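PDB 1O4S: aspartate aminotransferase from Thermotoga maritima, which catalyses the pyridoxal-phosphate-dependent, reversible transfer of an amino group from L-aspartate to 2-oxoglutarate, giving oxaloacetate and L-glutamate. Local coordinates for residues E153-K158 / F358-F363; N184-V189 / Y328-V333. All blocks are in the same frame, centred on the assembly; numbering follows the deposited sequence.

Interaction 1: residues E153-K158 / F358-F363; sequences ETFMSK and FLKPGF. With SO4 (sulfate ion), chain L.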
# COMPACT_ATOMS: atom_id res chain seq x y z
N GLU B 153 -21.84 -18.66 8.50
CA GLU B 153 -21.37 -19.93 7.98
C GLU B 153 -22.31 -20.51 6.90
O GLU B 153 -23.53 -20.47 7.03
CB GLU B 153 -21.22 -20.92 9.12
CG GLU B 153 -20.48 -22.20 8.73
CD GLU B 153 -20.42 -23.21 9.86
OE1 GLU B 153 -19.73 -24.25 9.69
OE2 GLU B 153 -21.07 -22.98 10.92
N THR B 154 -21.69 -21.04 5.85
CA THR B 154 -22.37 -21.78 4.80
C THR B 154 -21.86 -23.21 4.77
O THR B 154 -20.80 -23.52 5.31
CB THR B 154 -22.18 -21.13 3.39
OG1 THR B 154 -20.80 -21.14 3.00
CG2 THR B 154 -22.57 -19.66 3.38
N PHE B 155 -22.62 -24.07 4.11
CA PHE B 155 -22.47 -25.51 4.27
C PHE B 155 -22.35 -26.21 2.94
O PHE B 155 -22.98 -25.79 1.97
CB PHE B 155 -23.65 -26.09 5.09
CG PHE B 155 -23.82 -25.43 6.43
CD1 PHE B 155 -23.03 -25.82 7.51
CD2 PHE B 155 -24.70 -24.36 6.60
CE1 PHE B 155 -23.14 -25.19 8.73
CE2 PHE B 155 -24.82 -23.72 7.82
CZ PHE B 155 -24.04 -24.14 8.90
N MET B 156 -21.51 -27.24 2.90
CA MET B 156 -21.40 -28.13 1.75
C MET B 156 -22.75 -28.72 1.32
O MET B 156 -22.97 -28.89 0.12
CB MET B 156 -20.43 -29.27 2.04
CG MET B 156 -20.23 -30.23 0.84
SD MET B 156 -18.74 -31.24 0.95
CE MET B 156 -19.18 -32.32 2.32
N SER B 157 -23.64 -28.99 2.28
CA SER B 157 -24.97 -29.55 1.98
C SER B 157 -25.84 -28.55 1.23
O SER B 157 -26.75 -28.94 0.50
CB SER B 157 -25.70 -30.07 3.24
OG SER B 157 -25.86 -29.06 4.23
N LYS B 158 -25.54 -27.26 1.39
CA LYS B 158 -26.23 -26.21 0.64
C LYS B 158 -25.37 -25.65 -0.49
O LYS B 158 -25.66 -24.56 -0.98
CB LYS B 158 -26.67 -25.09 1.60
CG LYS B 158 -27.83 -25.48 2.53
CD LYS B 158 -29.17 -25.53 1.78
CE LYS B 158 -30.22 -26.38 2.53
NZ LYS B 158 -30.64 -25.78 3.82
N PHE B 358 -9.81 -20.95 6.85
CA PHE B 358 -10.95 -20.28 6.24
C PHE B 358 -12.21 -20.33 7.13
O PHE B 358 -13.34 -20.11 6.65
CB PHE B 358 -11.20 -20.92 4.88
CG PHE B 358 -9.96 -21.03 4.02
CD1 PHE B 358 -9.54 -19.96 3.24
CD2 PHE B 358 -9.19 -22.20 4.01
CE1 PHE B 358 -8.37 -20.05 2.41
CE2 PHE B 358 -8.03 -22.31 3.21
CZ PHE B 358 -7.62 -21.21 2.41
N LEU B 359 -12.00 -20.63 8.41
CA LEU B 359 -13.05 -20.81 9.42
C LEU B 359 -14.04 -21.94 9.12
O LEU B 359 -15.19 -21.88 9.55
CB LEU B 359 -13.81 -19.50 9.67
CG LEU B 359 -12.89 -18.30 9.94
CD1 LEU B 359 -13.70 -17.05 10.36
CD2 LEU B 359 -11.83 -18.67 10.98
N LYS B 360 -13.58 -22.96 8.42
CA LYS B 360 -14.40 -24.13 8.12
C LYS B 360 -13.59 -25.41 8.33
O LYS B 360 -13.06 -25.99 7.37
CB LYS B 360 -14.95 -24.08 6.69
CG LYS B 360 -16.00 -25.17 6.44
CD LYS B 360 -17.37 -24.74 6.92
CE LYS B 360 -18.36 -25.88 6.76
NZ LYS B 360 -19.74 -25.45 7.01
N PRO B 361 -13.48 -25.83 9.60
CA PRO B 361 -12.77 -27.06 9.96
C PRO B 361 -13.35 -28.33 9.32
O PRO B 361 -14.51 -28.36 8.92
CB PRO B 361 -12.91 -27.11 11.49
CG PRO B 361 -13.17 -25.66 11.89
CD PRO B 361 -14.02 -25.13 10.78
N GLY B 362 -12.53 -29.36 9.21
CA GLY B 362 -12.94 -30.60 8.60
C GLY B 362 -12.93 -30.58 7.08
O GLY B 362 -13.50 -31.45 6.44
N PHE B 363 -12.26 -29.58 6.52
CA PHE B 363 -12.11 -29.43 5.07
C PHE B 363 -10.66 -29.09 4.79
O PHE B 363 -9.91 -28.67 5.67
CB PHE B 363 -13.00 -28.31 4.54
CG PHE B 363 -14.46 -28.67 4.44
CD1 PHE B 363 -15.32 -28.49 5.53
CD2 PHE B 363 -14.97 -29.18 3.25
CE1 PHE B 363 -16.68 -28.81 5.43
CE2 PHE B 363 -16.33 -29.51 3.14
CZ PHE B 363 -17.19 -29.33 4.23
S SO4 L . -21.06 -29.08 6.00
O1 SO4 L . -20.39 -27.83 5.60
O2 SO4 L . -20.06 -30.17 6.12
O3 SO4 L . -21.62 -28.82 7.33
O4 SO4 L . -22.15 -29.40 5.07
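A salt-bridged lysine, with a Met-aromatic contact beside it, joins two loops here: the one that leaves strand 148-153, an outermost strand of the seven-stranded sheet, and the one that leads into strand 363-367 of the four-stranded sheet. Lys360 leaves its backbone with CG anti to N, turns at chi2 (83°) and then runs straight, so that its ammonium group arrives across the extended chain of Glu153. Lys360 NZ donates to Glu153 OE1 at 2.9 Å, from above the carboxylate plane. The backbone carbonyl Thr154 O lies 2.8 Å from Lys360 NZ. Its third acceptor is O1 of a sulfate, again 2.8 Å from Lys360 NZ. In this fold type I aminotransferase the contact thus links the large cofactor-binding domain to the small domain. The sulfate, probably a crystallisation additive, is also held by backbone amides, Met156 N to O1 and Ser157 N to O4. An alanine at Lys360 would probably leave the Glu153 carboxylate and Thr154 O without this shared donor and loosen the link between the loops. Farther along, Met156 SD meets the edge of the Phe363 ring in its plane, 3.7 Å from Phe363 CE2, while Phe330 packs nearly parallel to that same ring.

Interaction 2: residues N184-V189 / Y328-V333; sequences NNPTGV and YLFFKV. With PLP (pyridoxal-5'-phosphate), chain M; SO4 (sulfate ion), chain K.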
# COMPACT_ATOMS: atom_id res chain seq x y z
N ASN B 184 -15.70 -17.93 -5.44
CA ASN B 184 -15.30 -17.96 -4.04
C ASN B 184 -13.94 -18.61 -3.83
O ASN B 184 -13.62 -19.62 -4.43
CB ASN B 184 -16.35 -18.71 -3.22
CG ASN B 184 -16.07 -18.66 -1.74
OD1 ASN B 184 -15.69 -19.67 -1.14
ND2 ASN B 184 -16.26 -17.49 -1.14
N ASN B 185 -13.15 -17.98 -2.97
CA ASN B 185 -11.98 -18.60 -2.40
C ASN B 185 -12.37 -18.87 -0.93
O ASN B 185 -12.64 -17.90 -0.19
CB ASN B 185 -10.81 -17.61 -2.51
CG ASN B 185 -9.52 -18.15 -1.94
OD1 ASN B 185 -9.49 -19.21 -1.35
ND2 ASN B 185 -8.44 -17.40 -2.14
N PRO B 186 -12.34 -20.12 -0.42
CA PRO B 186 -11.69 -21.31 -1.02
C PRO B 186 -12.53 -22.37 -1.73
O PRO B 186 -11.97 -23.38 -2.09
CB PRO B 186 -11.11 -21.97 0.23
CG PRO B 186 -12.23 -21.78 1.25
CD PRO B 186 -12.86 -20.43 0.93
N THR B 187 -13.82 -22.15 -1.92
CA THR B 187 -14.70 -23.23 -2.35
C THR B 187 -14.85 -23.34 -3.85
O THR B 187 -15.22 -24.38 -4.34
CB THR B 187 -16.11 -23.10 -1.76
OG1 THR B 187 -16.73 -21.89 -2.21
CG2 THR B 187 -16.09 -23.04 -0.22
N GLY B 188 -14.58 -22.26 -4.56
CA GLY B 188 -14.84 -22.19 -5.97
C GLY B 188 -16.27 -22.05 -6.38
O GLY B 188 -16.55 -22.16 -7.55
N VAL B 189 -17.20 -21.83 -5.45
CA VAL B 189 -18.59 -21.67 -5.84
C VAL B 189 -18.85 -20.26 -6.36
O VAL B 189 -18.08 -19.33 -6.11
CB VAL B 189 -19.62 -22.01 -4.73
CG1 VAL B 189 -19.38 -23.42 -4.20
CG2 VAL B 189 -19.61 -20.93 -3.60
N TYR B 328 -9.54 -23.36 -6.89
CA TYR B 328 -9.57 -24.13 -5.64
C TYR B 328 -10.66 -25.22 -5.62
O TYR B 328 -11.72 -25.13 -6.28
CB TYR B 328 -9.79 -23.20 -4.45
CG TYR B 328 -8.96 -21.97 -4.54
CD1 TYR B 328 -7.59 -22.03 -4.32
CD2 TYR B 328 -9.52 -20.75 -4.94
CE1 TYR B 328 -6.81 -20.92 -4.45
CE2 TYR B 328 -8.75 -19.63 -5.06
CZ TYR B 328 -7.37 -19.72 -4.81
OH TYR B 328 -6.55 -18.60 -4.88
N LEU B 329 -10.35 -26.25 -4.86
CA LEU B 329 -11.28 -27.31 -4.57
C LEU B 329 -11.23 -27.52 -3.05
O LEU B 329 -10.16 -27.76 -2.47
CB LEU B 329 -10.91 -28.57 -5.37
CG LEU B 329 -12.04 -29.59 -5.40
CD1 LEU B 329 -12.12 -30.31 -6.74
CD2 LEU B 329 -11.89 -30.58 -4.27
N PHE B 330 -12.39 -27.41 -2.40
CA PHE B 330 -12.48 -27.47 -0.94
C PHE B 330 -13.14 -28.80 -0.53
O PHE B 330 -14.37 -28.92 -0.54
CB PHE B 330 -13.28 -26.26 -0.46
CG PHE B 330 -13.00 -25.85 0.97
CD1 PHE B 330 -14.03 -25.72 1.88
CD2 PHE B 330 -11.71 -25.53 1.38
CE1 PHE B 330 -13.77 -25.33 3.18
CE2 PHE B 330 -11.44 -25.13 2.65
CZ PHE B 330 -12.47 -25.03 3.56
N PHE B 331 -12.34 -29.80 -0.19
CA PHE B 331 -12.93 -31.12 0.07
C PHE B 331 -12.95 -31.52 1.54
O PHE B 331 -12.30 -30.90 2.36
CB PHE B 331 -12.35 -32.22 -0.83
CG PHE B 331 -10.88 -32.57 -0.59
CD1 PHE B 331 -9.87 -31.96 -1.33
CD2 PHE B 331 -10.53 -33.60 0.28
CE1 PHE B 331 -8.52 -32.33 -1.17
CE2 PHE B 331 -9.19 -33.97 0.46
CZ PHE B 331 -8.18 -33.34 -0.27
N LYS B 332 -13.76 -32.53 1.84
CA LYS B 332 -14.05 -32.95 3.21
C LYS B 332 -13.04 -34.03 3.63
O LYS B 332 -12.77 -34.98 2.89
CB LYS B 332 -15.48 -33.48 3.28
CG LYS B 332 -16.03 -33.76 4.68
CD LYS B 332 -16.89 -32.62 5.24
CE LYS B 332 -17.31 -32.91 6.70
NZ LYS B 332 -16.27 -32.48 7.70
N VAL B 333 -12.47 -33.83 4.81
CA VAL B 333 -11.53 -34.79 5.39
C VAL B 333 -12.10 -35.33 6.72
O VAL B 333 -12.90 -34.66 7.38
CB VAL B 333 -10.11 -34.16 5.59
CG1 VAL B 333 -9.48 -33.81 4.25
CG2 VAL B 333 -10.15 -32.92 6.51
N1 PLP M . -9.68 -11.82 -2.96
C2 PLP M . -9.44 -13.18 -2.99
C2A PLP M . -10.50 -14.03 -2.36
C3 PLP M . -8.26 -13.70 -3.54
O3 PLP M . -8.07 -14.91 -3.56
C4 PLP M . -7.32 -12.84 -4.12
C4A PLP M . -6.03 -13.41 -4.75
C5 PLP M . -7.61 -11.45 -4.09
C6 PLP M . -8.78 -10.97 -3.51
C5A PLP M . -6.75 -10.35 -4.66
O4P PLP M . -5.34 -10.28 -4.53
P PLP M . -4.48 -9.13 -5.22
O1P PLP M . -3.27 -9.90 -5.63
O2P PLP M . -5.23 -8.53 -6.34
O3P PLP M . -4.24 -8.26 -4.05
S SO4 K . -4.59 -17.51 -0.47
O1 SO4 K . -5.76 -17.71 -1.33
O2 SO4 K . -5.08 -17.42 0.91
O3 SO4 K . -3.54 -18.54 -0.60
O4 SO4 K . -3.96 -16.26 -0.90
O HOH W 1 -14.95 -26.92 -4.01
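The Tyr328 ring carries the Asn185 amide on one face, the two planes only 16° apart, with OD1 displaced toward the rim and Asn185 CG 3.5 Å from Tyr328 CE2; the carbonyl oxygen of Asn184 lies at the ring's edge. Over one face of the Phe330 ring sits Pro186, whose CG makes a CH-pi contact 3.8 Å from the ring centroid. Asn185 holds CG anti to its backbone N (chi1 -180°), which presents ND2 to two acceptors: O3 of pyridoxal phosphate at 2.9 Å from Asn185 ND2 and O1 of a sulfate, both along nearly straight bonds. OD1 takes a hydrogen bond from Arg365, so both ends of the amide are fixed and its rotation is set. Arg365 binds the sulfate too, and Asn185 and Arg365 both probably bind L-aspartate, as in related enzymes, so the anion probably occupies part of the substrate site. This is one of the active-site loops of a fold type I aminotransferase; a cis peptide bond precedes Pro186, which lies against small-domain strand 328-332. The turn behind it is an Asx motif: Asn184 OD1 accepts Thr187 N in plane on a lone pair and Thr187 OG1 at 2.7 Å from above the plane. Thr187 OG1 in turn accepts from Val189 N, an ST turn. Pro186 O, 3.2 Å from Tyr328 CB, is buried by the contact without a polar partner, whereas a water bridges Thr187 O to Phe330 N. Beyond the ring, the Tyr328 hydroxyl is hydrogen-bonded to that of Tyr216, which itself binds the cofactor.

How the interactions relate
The centres of the two contacts lie about 9 Å apart, and along the sequence both segments of interaction 2 fall between those of interaction 1. Each starts from a loop that follows a strand of the seven-stranded sheet, 148-153 or 175-180; interaction 2 reaches strand 328-332 itself, interaction 1 the loop leading into its antiparallel neighbour 363-367. They touch where these two strands meet, at the end where Gly362 O lies 3.1 Å from Val333 N, a probable hydrogen bond. The domains are therefore joined at two adjacent places, interaction 2 beside the cofactor and interaction 1 farther from it, with Arg365, two residues beyond Phe363 on strand 363-367, reaching the active site.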